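Local coordinates for putative cobalamin synthesis related protein (Corynebacterium diphtheriae, PDB 2NPN) that binds S-adenosylmethionine and probably acts as a methyltransferase of cobalamin biosynthesis, consistent with a precorrin-6A synthase (deacetylating) activity, at residues 144-158 against 239-251. Numbering follows the deposited sequence.
Sequences AVQVLTAEHGILINR and GWIMDTYLLRELD. With MG (magnesium ion), chain B; SAM (S-adenosylmethionine), chain C.
In this tetrapyrrole methylase, one side of the S-adenosylmethionine site is formed where helix 144-152 packs on the mixed sheet, across its central strand 243-249, and the contact shows how one helix-on-sheet interface can meet a cofactor at one end and bond the C-terminal part of the strand at the other. The axes of helix 144-152 and strand 243-249 approach to 8.5 Å, with a crossing angle of -63°. At the cofactor end Ala144 CB faces Thr244 OG1, and both touch the adenosine: CB lies 3.5 Å from SAM N9, while Thr244 OG1 donates to SAM N3 at 2.8 Å. The backbone adds two more grips, Ala144 N on the cofactor's carboxylate and Asp243 O on its ribose hydroxyl O2'. Thr244 CG2 stands opposite the backbone N (OG1 at chi1 -60°), which leaves the hydroxyl turned to the adenine and the methyl group to Val145 and Leu148.

Further along, Leu148 lays its two methyl groups on the strand backbone, CD1 against Thr244 O and CD2 3.8 Å from Leu246 N. After a Schellman motif closes the helix at Gly153, the chain turns back over Leu246, whose CD1 meets Ile156 CG1 with the two side chains crossing at about a right angle; Trp203 of strand 200-206 also packs against Leu246.

Beyond this apolar stretch Arg158 and Arg248 run past each other in opposite directions, guanidinium planes 25° apart. Arg248 sends NH2 to Leu155 O in an almost straight bond of 2.9 Å, its acceptor lying in the guanidinium plane, while Asn181 takes NE. Arg158 rests one guanidinium face on Arg248 CG; its NH2 also forms a salt bridge with Glu161. Next to Leu250, whose carbonyl binds magnesium together with Tyr219, Arg158 NH1 and NH2 converge end-on from one face upon Glu249 O, at 2.9 and 3.0 Å.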
loop_
_atom_site.group_PDB
_atom_site.type_symbol
_atom_site.label_atom_id
_atom_site.label_comp_id
_atom_site.label_asym_id
_atom_site.label_seq_id
_atom_site.Cartn_x
_atom_site.Cartn_y
_atom_site.Cartn_z
ATOM N N ALA A 144 3.312 -4.821 1.662
ATOM C CA ALA A 144 4.000 -4.584 2.926
ATOM C C ALA A 144 4.039 -5.869 3.783
ATOM O O ALA A 144 4.997 -6.147 4.504
ATOM C CB ALA A 144 3.314 -3.432 3.681
ATOM N N VAL A 145 2.957 -6.648 3.722
ATOM C CA VAL A 145 2.892 -7.938 4.446
ATOM C C VAL A 145 4.014 -8.876 4.017
ATOM O O VAL A 145 4.665 -9.547 4.834
ATOM C CB VAL A 145 1.522 -8.636 4.199
ATOM C CG1 VAL A 145 1.440 -9.951 4.955
ATOM C CG2 VAL A 145 0.347 -7.708 4.565
ATOM N N GLN A 146 4.220 -8.972 2.713
ATOM C CA GLN A 146 5.287 -9.861 2.198
ATOM C C GLN A 146 6.663 -9.364 2.583
ATOM O O GLN A 146 7.585 -10.163 2.824
ATOM C CB GLN A 146 5.156 -9.958 0.682
ATOM C CG GLN A 146 4.022 -10.807 0.246
ATOM C CD GLN A 146 3.790 -10.644 -1.252
ATOM O OE1 GLN A 146 4.188 -11.498 -2.047
ATOM N NE2 GLN A 146 3.158 -9.560 -1.642
ATOM N N VAL A 147 6.848 -8.041 2.630
ATOM C CA VAL A 147 8.145 -7.482 3.068
ATOM C C VAL A 147 8.329 -7.759 4.576
ATOM O O VAL A 147 9.415 -8.111 4.990
ATOM C CB VAL A 147 8.306 -6.004 2.714
ATOM C CG1 VAL A 147 9.684 -5.531 3.124
ATOM C CG2 VAL A 147 8.129 -5.805 1.168
ATOM N N LEU A 148 7.282 -7.619 5.383
ATOM C CA LEU A 148 7.398 -7.897 6.813
ATOM C C LEU A 148 7.879 -9.344 7.042
ATOM O O LEU A 148 8.814 -9.613 7.809
ATOM C CB LEU A 148 6.033 -7.695 7.504
ATOM C CG LEU A 148 6.075 -8.042 9.006
ATOM C CD1 LEU A 148 6.681 -6.925 9.866
ATOM C CD2 LEU A 148 4.644 -8.340 9.517
ATOM N N THR A 149 7.205 -10.297 6.391
ATOM C CA THR A 149 7.523 -11.708 6.647
ATOM C C THR A 149 8.910 -12.010 6.067
ATOM O O THR A 149 9.676 -12.775 6.663
ATOM C CB THR A 149 6.441 -12.641 6.128
ATOM O OG1 THR A 149 6.165 -12.360 4.760
ATOM C CG2 THR A 149 5.169 -12.444 6.949
ATOM N N ALA A 150 9.271 -11.432 4.928
ATOM C CA ALA A 150 10.568 -11.725 4.328
ATOM C C ALA A 150 11.709 -11.133 5.183
ATOM O O ALA A 150 12.711 -11.788 5.446
ATOM C CB ALA A 150 10.660 -11.228 2.865
ATOM N N GLU A 151 11.532 -9.884 5.659
ATOM C CA GLU A 151 12.572 -9.253 6.441
ATOM C C GLU A 151 12.806 -9.939 7.799
ATOM O O GLU A 151 13.953 -10.030 8.293
ATOM C CB GLU A 151 12.285 -7.775 6.623
ATOM C CG GLU A 151 12.421 -6.956 5.322
ATOM C CD GLU A 151 13.843 -6.989 4.769
ATOM O OE1 GLU A 151 14.808 -6.594 5.471
ATOM O OE2 GLU A 151 14.031 -7.433 3.599
ATOM N N HIS A 152 11.730 -10.446 8.397
ATOM C CA HIS A 152 11.827 -11.275 9.625
ATOM C C HIS A 152 12.171 -12.758 9.403
ATOM O O HIS A 152 12.489 -13.468 10.390
ATOM C CB HIS A 152 10.548 -11.186 10.437
ATOM C CG HIS A 152 10.416 -9.914 11.237
ATOM N ND1 HIS A 152 11.176 -9.674 12.368
ATOM C CD2 HIS A 152 9.594 -8.846 11.093
ATOM C CE1 HIS A 152 10.807 -8.513 12.892
ATOM N NE2 HIS A 152 9.840 -7.997 12.146
ATOM N N GLY A 153 12.136 -13.201 8.136
ATOM C CA GLY A 153 12.445 -14.568 7.787
ATOM C C GLY A 153 11.498 -15.577 8.372
ATOM O O GLY A 153 11.914 -16.657 8.856
ATOM N N ILE A 154 10.204 -15.242 8.332
ATOM C CA ILE A 154 9.186 -16.081 8.908
ATOM C C ILE A 154 8.128 -16.485 7.860
ATOM O O ILE A 154 7.996 -15.901 6.765
ATOM C CB ILE A 154 8.441 -15.393 10.089
ATOM C CG1 ILE A 154 7.744 -14.117 9.651
ATOM C CG2 ILE A 154 9.413 -15.108 11.254
ATOM C CD1 ILE A 154 6.848 -13.492 10.745
ATOM N N LEU A 155 7.391 -17.534 8.215
ATOM C CA LEU A 155 6.209 -17.926 7.464
ATOM C C LEU A 155 5.000 -17.141 7.978
ATOM O O LEU A 155 4.910 -16.790 9.181
ATOM C CB LEU A 155 5.975 -19.438 7.601
ATOM C CG LEU A 155 7.167 -20.285 7.093
ATOM C CD1 LEU A 155 7.100 -21.775 7.483
ATOM C CD2 LEU A 155 7.331 -20.087 5.588
ATOM N N ILE A 156 4.069 -16.862 7.081
ATOM C CA ILE A 156 2.850 -16.118 7.435
ATOM C C ILE A 156 1.825 -17.008 8.123
ATOM O O ILE A 156 0.850 -16.520 8.706
ATOM C CB ILE A 156 2.228 -15.398 6.165
ATOM C CG1 ILE A 156 1.355 -14.228 6.594
ATOM C CG2 ILE A 156 1.461 -16.361 5.280
ATOM C CD1 ILE A 156 0.688 -13.449 5.410
ATOM N N ASN A 157 2.034 -18.317 8.058
ATOM C CA ASN A 157 1.132 -19.282 8.696
ATOM C C ASN A 157 1.913 -20.432 9.308
ATOM O O ASN A 157 2.977 -20.798 8.811
ATOM C CB ASN A 157 0.158 -19.854 7.651
ATOM C CG ASN A 157 0.869 -20.531 6.480
ATOM O OD1 ASN A 157 1.283 -19.845 5.548
ATOM N ND2 ASN A 157 1.026 -21.867 6.522
ATOM N N ARG A 158 1.358 -21.050 10.353
ATOM C CA ARG A 158 1.792 -22.408 10.744
ATOM C C ARG A 158 1.077 -23.419 9.847
ATOM O O ARG A 158 0.142 -23.065 9.105
ATOM C CB ARG A 158 1.476 -22.647 12.222
ATOM C CG ARG A 158 2.295 -21.730 13.090
ATOM C CD ARG A 158 1.942 -21.848 14.546
ATOM N NE ARG A 158 0.720 -21.106 14.860
ATOM C CZ ARG A 158 0.336 -20.785 16.097
ATOM N NH1 ARG A 158 1.020 -21.233 17.131
ATOM N NH2 ARG A 158 -0.777 -20.049 16.311
ATOM N N GLY A 239 7.240 12.676 11.086
ATOM C CA GLY A 239 5.985 13.359 10.775
ATOM C C GLY A 239 4.853 12.396 10.521
ATOM O O GLY A 239 3.697 12.795 10.432
ATOM N N TRP A 240 5.204 11.122 10.365
ATOM C CA TRP A 240 4.245 10.067 10.050
ATOM C C TRP A 240 4.928 8.731 10.271
ATOM O O TRP A 240 6.147 8.641 10.416
ATOM C CB TRP A 240 3.782 10.151 8.596
ATOM C CG TRP A 240 4.911 10.000 7.602
ATOM C CD1 TRP A 240 5.769 10.991 7.191
ATOM C CD2 TRP A 240 5.312 8.816 6.889
ATOM N NE1 TRP A 240 6.676 10.497 6.289
ATOM C CE2 TRP A 240 6.412 9.175 6.066
ATOM C CE3 TRP A 240 4.850 7.500 6.851
ATOM C CZ2 TRP A 240 7.064 8.257 5.252
ATOM C CZ3 TRP A 240 5.489 6.595 6.012
ATOM C CH2 TRP A 240 6.584 6.981 5.231
ATOM N N ILE A 241 4.128 7.679 10.290
ATOM C CA ILE A 241 4.688 6.328 10.334
ATOM C C ILE A 241 3.716 5.353 9.694
ATOM O O ILE A 241 2.513 5.553 9.791
ATOM C CB ILE A 241 5.022 5.867 11.787
ATOM C CG1 ILE A 241 5.683 4.477 11.783
ATOM C CG2 ILE A 241 3.770 5.831 12.699
ATOM C CD1 ILE A 241 6.445 4.238 13.054
HETATM N N MSE A 242 4.236 4.346 8.993
HETATM C CA MSE A 242 3.401 3.236 8.554
HETATM C C MSE A 242 4.062 1.981 9.068
HETATM O O MSE A 242 5.257 1.785 8.841
HETATM C CB MSE A 242 3.260 3.168 7.043
HETATM C CG MSE A 242 2.372 4.262 6.470
HETATM SE SE MSE A 242 2.027 4.034 4.578
HETATM C CE MSE A 242 3.869 4.000 3.958
ATOM N N ASP A 243 3.291 1.203 9.812
ATOM C CA ASP A 243 3.745 -0.061 10.361
ATOM C C ASP A 243 2.814 -1.191 9.926
ATOM O O ASP A 243 1.615 -0.968 9.639
ATOM C CB ASP A 243 3.926 -0.061 11.897
ATOM C CG ASP A 243 2.600 0.192 12.708
ATOM O OD1 ASP A 243 1.618 0.722 12.136
ATOM O OD2 ASP A 243 2.552 -0.078 13.950
ATOM N N THR A 244 3.356 -2.409 9.962
ATOM C CA THR A 244 2.557 -3.619 9.728
ATOM C C THR A 244 3.098 -4.619 10.742
ATOM O O THR A 244 4.303 -4.616 11.058
ATOM C CB THR A 244 2.757 -4.155 8.265
ATOM O OG1 THR A 244 2.361 -3.171 7.291
ATOM C CG2 THR A 244 1.916 -5.425 7.969
ATOM N N TYR A 245 2.227 -5.461 11.282
ATOM C CA TYR A 245 2.699 -6.444 12.258
ATOM C C TYR A 245 1.884 -7.726 12.140
ATOM O O TYR A 245 0.771 -7.720 11.647
ATOM C CB TYR A 245 2.731 -5.879 13.664
ATOM C CG TYR A 245 1.436 -5.283 14.201
ATOM C CD1 TYR A 245 0.593 -6.025 15.037
ATOM C CD2 TYR A 245 1.092 -3.940 13.981
ATOM C CE1 TYR A 245 -0.595 -5.479 15.574
ATOM C CE2 TYR A 245 -0.060 -3.413 14.526
ATOM C CZ TYR A 245 -0.901 -4.181 15.340
ATOM O OH TYR A 245 -2.041 -3.591 15.923
ATOM N N LEU A 246 2.467 -8.809 12.655
ATOM C CA LEU A 246 1.837 -10.122 12.657
ATOM C C LEU A 246 1.794 -10.569 14.117
ATOM O O LEU A 246 2.812 -10.470 14.798
ATOM C CB LEU A 246 2.627 -11.132 11.812
ATOM C CG LEU A 246 1.948 -12.478 11.589
ATOM C CD1 LEU A 246 2.444 -13.085 10.206
ATOM C CD2 LEU A 246 2.150 -13.409 12.741
ATOM N N LEU A 247 0.628 -10.949 14.600
ATOM C CA LEU A 247 0.428 -11.499 15.961
ATOM C C LEU A 247 0.137 -12.968 15.798
ATOM O O LEU A 247 -0.624 -13.396 14.941
ATOM C CB LEU A 247 -0.776 -10.831 16.623
ATOM C CG LEU A 247 -0.689 -9.317 16.863
ATOM C CD1 LEU A 247 -2.015 -8.792 17.562
ATOM C CD2 LEU A 247 0.502 -8.949 17.627
ATOM N N ARG A 248 0.779 -13.752 16.635
ATOM C CA ARG A 248 0.617 -15.205 16.629
ATOM C C ARG A 248 0.549 -15.687 18.061
ATOM O O ARG A 248 1.408 -15.345 18.873
ATOM C CB ARG A 248 1.755 -15.877 15.880
ATOM C CG ARG A 248 1.603 -17.363 15.691
ATOM C CD ARG A 248 2.601 -17.931 14.689
ATOM N NE ARG A 248 2.303 -17.474 13.321
ATOM C CZ ARG A 248 3.158 -17.404 12.295
ATOM N NH1 ARG A 248 4.435 -17.809 12.411
ATOM N NH2 ARG A 248 2.754 -16.931 11.135
ATOM N N GLU A 249 -0.422 -16.543 18.321
ATOM C CA GLU A 249 -0.604 -17.126 19.662
ATOM C C GLU A 249 0.284 -18.358 19.742
ATOM O O GLU A 249 -0.032 -19.409 19.186
ATOM C CB GLU A 249 -2.069 -17.468 19.932
ATOM C CG GLU A 249 -2.356 -17.635 21.374
ATOM C CD GLU A 249 -2.359 -16.286 22.120
ATOM O OE1 GLU A 249 -2.062 -15.220 21.528
ATOM O OE2 GLU A 249 -2.700 -16.321 23.301
ATOM N N LEU A 250 1.381 -18.230 20.474
ATOM C CA LEU A 250 2.368 -19.308 20.640
ATOM C C LEU A 250 2.143 -20.009 21.976
ATOM O O LEU A 250 2.921 -19.938 22.877
ATOM C CB LEU A 250 3.788 -18.759 20.492
ATOM C CG LEU A 250 4.211 -18.169 19.152
ATOM C CD1 LEU A 250 5.645 -17.673 19.224
ATOM C CD2 LEU A 250 3.957 -19.134 17.997
ATOM N N ASP A 251 0.987 -20.645 22.088
ATOM C CA ASP A 251 0.633 -21.385 23.271
ATOM C C ASP A 251 0.877 -22.897 23.152
ATOM O O ASP A 251 1.573 -23.392 22.236
ATOM C CB ASP A 251 -0.836 -21.100 23.608
ATOM C CG ASP A 251 -1.813 -21.604 22.547
ATOM O OD1 ASP A 251 -1.423 -22.167 21.502
ATOM O OD2 ASP A 251 -3.012 -21.396 22.768
ATOM O OXT ASP A 251 0.364 -23.650 24.000
HETATM MG MG MG B . 5.061 -19.348 23.472
HETATM N N SAM C . -1.519 -1.696 -1.207
HETATM C CA SAM C . -0.575 -1.651 -0.050
HETATM C C SAM C . 0.199 -2.949 0.087
HETATM O O SAM C . 1.049 -3.059 1.012
HETATM O OXT SAM C . 0.013 -3.861 -0.742
HETATM C CB SAM C . -1.330 -1.318 1.250
HETATM C CG SAM C . -1.907 0.098 1.289
HETATM S SD SAM C . -2.703 0.592 2.856
HETATM C CE SAM C . -3.291 2.214 2.287
HETATM C "C5'" SAM C . -1.409 1.274 3.951
HETATM C "C4'" SAM C . -0.949 0.313 5.060
HETATM O "O4'" SAM C . -0.045 -0.596 4.526
HETATM C "C3'" SAM C . -0.188 0.966 6.215
HETATM O "O3'" SAM C . -1.046 1.523 7.179
HETATM C "C2'" SAM C . 0.647 -0.160 6.762
HETATM O "O2'" SAM C . -0.175 -1.050 7.497
HETATM C "C1'" SAM C . 1.029 -0.806 5.447
HETATM N N9 SAM C . 2.301 -0.289 4.895
HETATM C C8 SAM C . 2.463 0.249 3.628
HETATM N N7 SAM C . 3.749 0.539 3.411
HETATM C C5 SAM C . 4.441 0.145 4.521
HETATM C C6 SAM C . 5.792 0.139 4.835
HETATM N N6 SAM C . 6.735 0.609 3.978
HETATM N N1 SAM C . 6.193 -0.354 6.072
HETATM C C2 SAM C . 5.258 -0.897 6.933
HETATM N N3 SAM C . 3.925 -0.900 6.626
HETATM C C4 SAM C . 3.511 -0.413 5.430
HETATM O O HOH W 1 7.009 -18.723 11.097
#